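Local coordinates for Serine/threonine protein phosphatase Stp1 (Streptococcus agalactiae, PDB 2PK0), which removes phosphate from phosphorylated serine and threonine residues, probably as a metal-dependent phosphatase of the PP2C family, at residues Ile8-Asp13 with Thr239-Tyr244. Numbering follows the deposited sequence.
Sequences ISLLTD and TVALVY
The peptide groups of two antiparallel strands meet edge to edge. On one face of this sheet lie Ile8, Leu10, Thr12, Thr239, Ala241 and Val243. On the other lie Ser9, Leu11, Val240 and Leu242. At the shared edge, Ser9 and Leu242 form a hydrogen-bonded pair with two backbone hydrogen bonds: Ser9 N to Leu242 O is 2.7 Å and Leu242 N to Ser9 O is 2.8 Å. Leu11 and Val240 are the next hydrogen-bonded pair. Its Val240 N to Leu11 O bond is 2.9 Å and nearly straight (171°), whereas the return bond, Leu11 N to Val240 O, is more bent (151°). The N-terminal strand 6-13 is outermost in one sheet of the PP2C beta-sandwich. It pairs with the C-terminal strand 238-245, which lies between it and strand 191-195. The Thr239 face packs on the second sheet, at Ile25 and Ile37; the Ser9 face meets helix 218-231, where Ser9 OG is hydrogen-bonded to Asp219 OD1. Leu10 CD2 comes alongside Ala241 CB at 3.7 Å. Ile8 CG1 and Val243 CG1 meet at 4.3 Å. Thr12 and Thr239 stand side by side. Thr12 OG1 donates to Thr239 OG1 at 2.8 Å. Thr12 OG1 is also hydrogen-bonded to Asn21 ND2, and Thr239 OG1 to Asp23 OD2. The Thr239 side chain is about 8 Å from a bound magnesium ion.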
ATOM      1  N   ILE A   8      -3.405  12.215  -9.048  1.00 30.83           N
ATOM      2  CA  ILE A   8      -2.599  11.307  -8.228  1.00 28.01           C
ATOM      3  C   ILE A   8      -1.375  12.022  -7.632  1.00 27.62           C
ATOM      4  O   ILE A   8      -0.673  12.743  -8.339  1.00 29.14           O
ATOM      5  CB  ILE A   8      -2.116  10.108  -9.070  1.00 27.35           C
ATOM      6  CG1 ILE A   8      -3.299   9.327  -9.644  1.00 27.73           C
ATOM      7  CG2 ILE A   8      -1.210   9.167  -8.262  1.00 27.72           C
ATOM      8  CD1 ILE A   8      -2.843   8.146 -10.579  1.00 26.81           C
ATOM      9  N   SER A   9      -1.107  11.816  -6.344  1.00 26.29           N
ATOM     10  CA  SER A   9       0.096  12.364  -5.714  1.00 25.04           C
ATOM     11  C   SER A   9       0.906  11.280  -4.975  1.00 26.23           C
ATOM     12  O   SER A   9       0.370  10.598  -4.099  1.00 23.77           O
ATOM     13  CB  SER A   9      -0.303  13.461  -4.734  1.00 25.12           C
ATOM     14  OG  SER A   9       0.815  14.140  -4.206  1.00 29.04           O
ATOM     15  N   LEU A  10       2.193  11.141  -5.321  1.00 25.41           N
ATOM     16  CA  LEU A  10       3.071  10.153  -4.683  1.00 25.27           C
ATOM     17  C   LEU A  10       4.126  10.846  -3.829  1.00 27.10           C
ATOM     18  O   LEU A  10       4.671  11.857  -4.236  1.00 28.23           O
ATOM     19  CB  LEU A  10       3.774   9.299  -5.742  1.00 24.58           C
ATOM     20  CG  LEU A  10       2.979   8.518  -6.802  1.00 25.38           C
ATOM     21  CD1 LEU A  10       3.928   7.714  -7.614  1.00 24.98           C
ATOM     22  CD2 LEU A  10       1.938   7.589  -6.227  1.00 23.76           C
ATOM     23  N   LEU A  11       4.413  10.317  -2.642  1.00 27.17           N
ATOM     24  CA  LEU A  11       5.488  10.858  -1.813  1.00 27.30           C
ATOM     25  C   LEU A  11       6.086   9.768  -0.946  1.00 30.31           C
ATOM     26  O   LEU A  11       5.354   8.946  -0.370  1.00 32.91           O
ATOM     27  CB  LEU A  11       5.005  12.015  -0.903  1.00 25.90           C
ATOM     28  CG  LEU A  11       6.098  12.804  -0.125  1.00 24.18           C
ATOM     29  CD1 LEU A  11       7.137  13.428  -1.074  1.00 21.98           C
ATOM     30  CD2 LEU A  11       5.544  13.873   0.784  1.00 22.08           C
ATOM     31  N   THR A  12       7.411   9.760  -0.844  1.00 30.37           N
ATOM     32  CA  THR A  12       8.063   8.922   0.149  1.00 32.56           C
ATOM     33  C   THR A  12       9.002   9.744   1.023  1.00 33.15           C
ATOM     34  O   THR A  12       9.565  10.739   0.570  1.00 35.13           O
ATOM     35  CB  THR A  12       8.818   7.706  -0.465  1.00 31.07           C
ATOM     36  OG1 THR A  12       9.287   6.878   0.602  1.00 31.85           O
ATOM     37  CG2 THR A  12      10.015   8.145  -1.307  1.00 26.75           C
ATOM     38  N   ASP A  13       9.140   9.329   2.281  1.00 34.21           N
ATOM     39  CA  ASP A  13      10.040   9.965   3.238  1.00 35.31           C
ATOM     40  C   ASP A  13      10.717   8.919   4.103  1.00 37.39           C
ATOM     41  O   ASP A  13      10.107   7.917   4.490  1.00 37.23           O
ATOM     42  CB  ASP A  13       9.303  10.961   4.136  1.00 34.83           C
ATOM     43  CG  ASP A  13      10.257  11.874   4.886  1.00 36.00           C
ATOM     44  OD1 ASP A  13      10.561  12.968   4.372  1.00 37.27           O
ATOM     45  OD2 ASP A  13      10.735  11.501   5.973  1.00 37.33           O
ATOM     46  N   THR A 239       5.293   6.447   3.461  1.00 29.78           N
ATOM     47  CA  THR A 239       5.130   6.413   2.008  1.00 30.58           C
ATOM     48  C   THR A 239       3.656   6.444   1.684  1.00 31.79           C
ATOM     49  O   THR A 239       2.909   5.623   2.195  1.00 33.52           O
ATOM     50  CB  THR A 239       5.781   5.156   1.415  1.00 32.24           C
ATOM     51  OG1 THR A 239       7.209   5.274   1.529  1.00 35.08           O
ATOM     52  CG2 THR A 239       5.443   5.003  -0.045  1.00 33.33           C
ATOM     53  N   VAL A 240       3.223   7.427   0.887  1.00 30.17           N
ATOM     54  CA  VAL A 240       1.793   7.653   0.664  1.00 26.02           C
ATOM     55  C   VAL A 240       1.458   7.910  -0.808  1.00 27.13           C
ATOM     56  O   VAL A 240       2.129   8.702  -1.480  1.00 28.79           O
ATOM     57  CB  VAL A 240       1.239   8.845   1.527  1.00 23.76           C
ATOM     58  CG1 VAL A 240      -0.277   8.874   1.513  1.00 22.52           C
ATOM     59  CG2 VAL A 240       1.702   8.767   2.967  1.00 22.71           C
ATOM     60  N   ALA A 241       0.434   7.225  -1.314  1.00 27.03           N
ATOM     61  CA  ALA A 241      -0.210   7.622  -2.568  1.00 25.75           C
ATOM     62  C   ALA A 241      -1.581   8.200  -2.273  1.00 25.87           C
ATOM     63  O   ALA A 241      -2.399   7.573  -1.584  1.00 27.68           O
ATOM     64  CB  ALA A 241      -0.348   6.450  -3.494  1.00 24.05           C
ATOM     65  N   LEU A 242      -1.844   9.392  -2.788  1.00 26.40           N
ATOM     66  CA  LEU A 242      -3.167   9.990  -2.644  1.00 27.66           C
ATOM     67  C   LEU A 242      -3.786  10.147  -4.004  1.00 28.55           C
ATOM     68  O   LEU A 242      -3.107  10.580  -4.931  1.00 30.05           O
ATOM     69  CB  LEU A 242      -3.093  11.362  -1.996  1.00 26.85           C
ATOM     70  CG  LEU A 242      -2.682  11.483  -0.537  1.00 26.41           C
ATOM     71  CD1 LEU A 242      -2.366  12.937  -0.275  1.00 27.09           C
ATOM     72  CD2 LEU A 242      -3.787  11.004   0.375  1.00 25.55           C
ATOM     73  N   VAL A 243      -5.063   9.769  -4.120  1.00 27.83           N
ATOM     74  CA  VAL A 243      -5.847  10.009  -5.322  1.00 29.14           C
ATOM     75  C   VAL A 243      -7.084  10.851  -4.959  1.00 31.50           C
ATOM     76  O   VAL A 243      -7.879  10.444  -4.130  1.00 32.01           O
ATOM     77  CB  VAL A 243      -6.320   8.696  -5.984  1.00 30.68           C
ATOM     78  CG1 VAL A 243      -6.914   8.973  -7.368  1.00 30.07           C
ATOM     79  CG2 VAL A 243      -5.187   7.673  -6.070  1.00 30.79           C
ATOM     80  N   TYR A 244      -7.236  12.019  -5.579  1.00 32.91           N
ATOM     81  CA  TYR A 244      -8.407  12.874  -5.376  1.00 33.54           C
ATOM     82  C   TYR A 244      -9.350  12.799  -6.585  1.00 34.37           C
ATOM     83  O   TYR A 244      -8.903  12.880  -7.728  1.00 35.26           O
ATOM     84  CB  TYR A 244      -7.969  14.323  -5.132  1.00 33.11           C
ATOM     85  CG  TYR A 244      -9.122  15.307  -5.096  1.00 33.78           C
ATOM     86  CD1 TYR A 244     -10.080  15.250  -4.081  1.00 33.96           C
ATOM     87  CD2 TYR A 244      -9.253  16.295  -6.065  1.00 32.34           C
ATOM     88  CE1 TYR A 244     -11.128  16.137  -4.036  1.00 32.30           C
ATOM     89  CE2 TYR A 244     -10.307  17.176  -6.035  1.00 32.15           C
ATOM     90  CZ  TYR A 244     -11.237  17.089  -5.018  1.00 33.22           C
ATOM     91  OH  TYR A 244     -12.285  17.966  -4.983  1.00 36.67           O
TER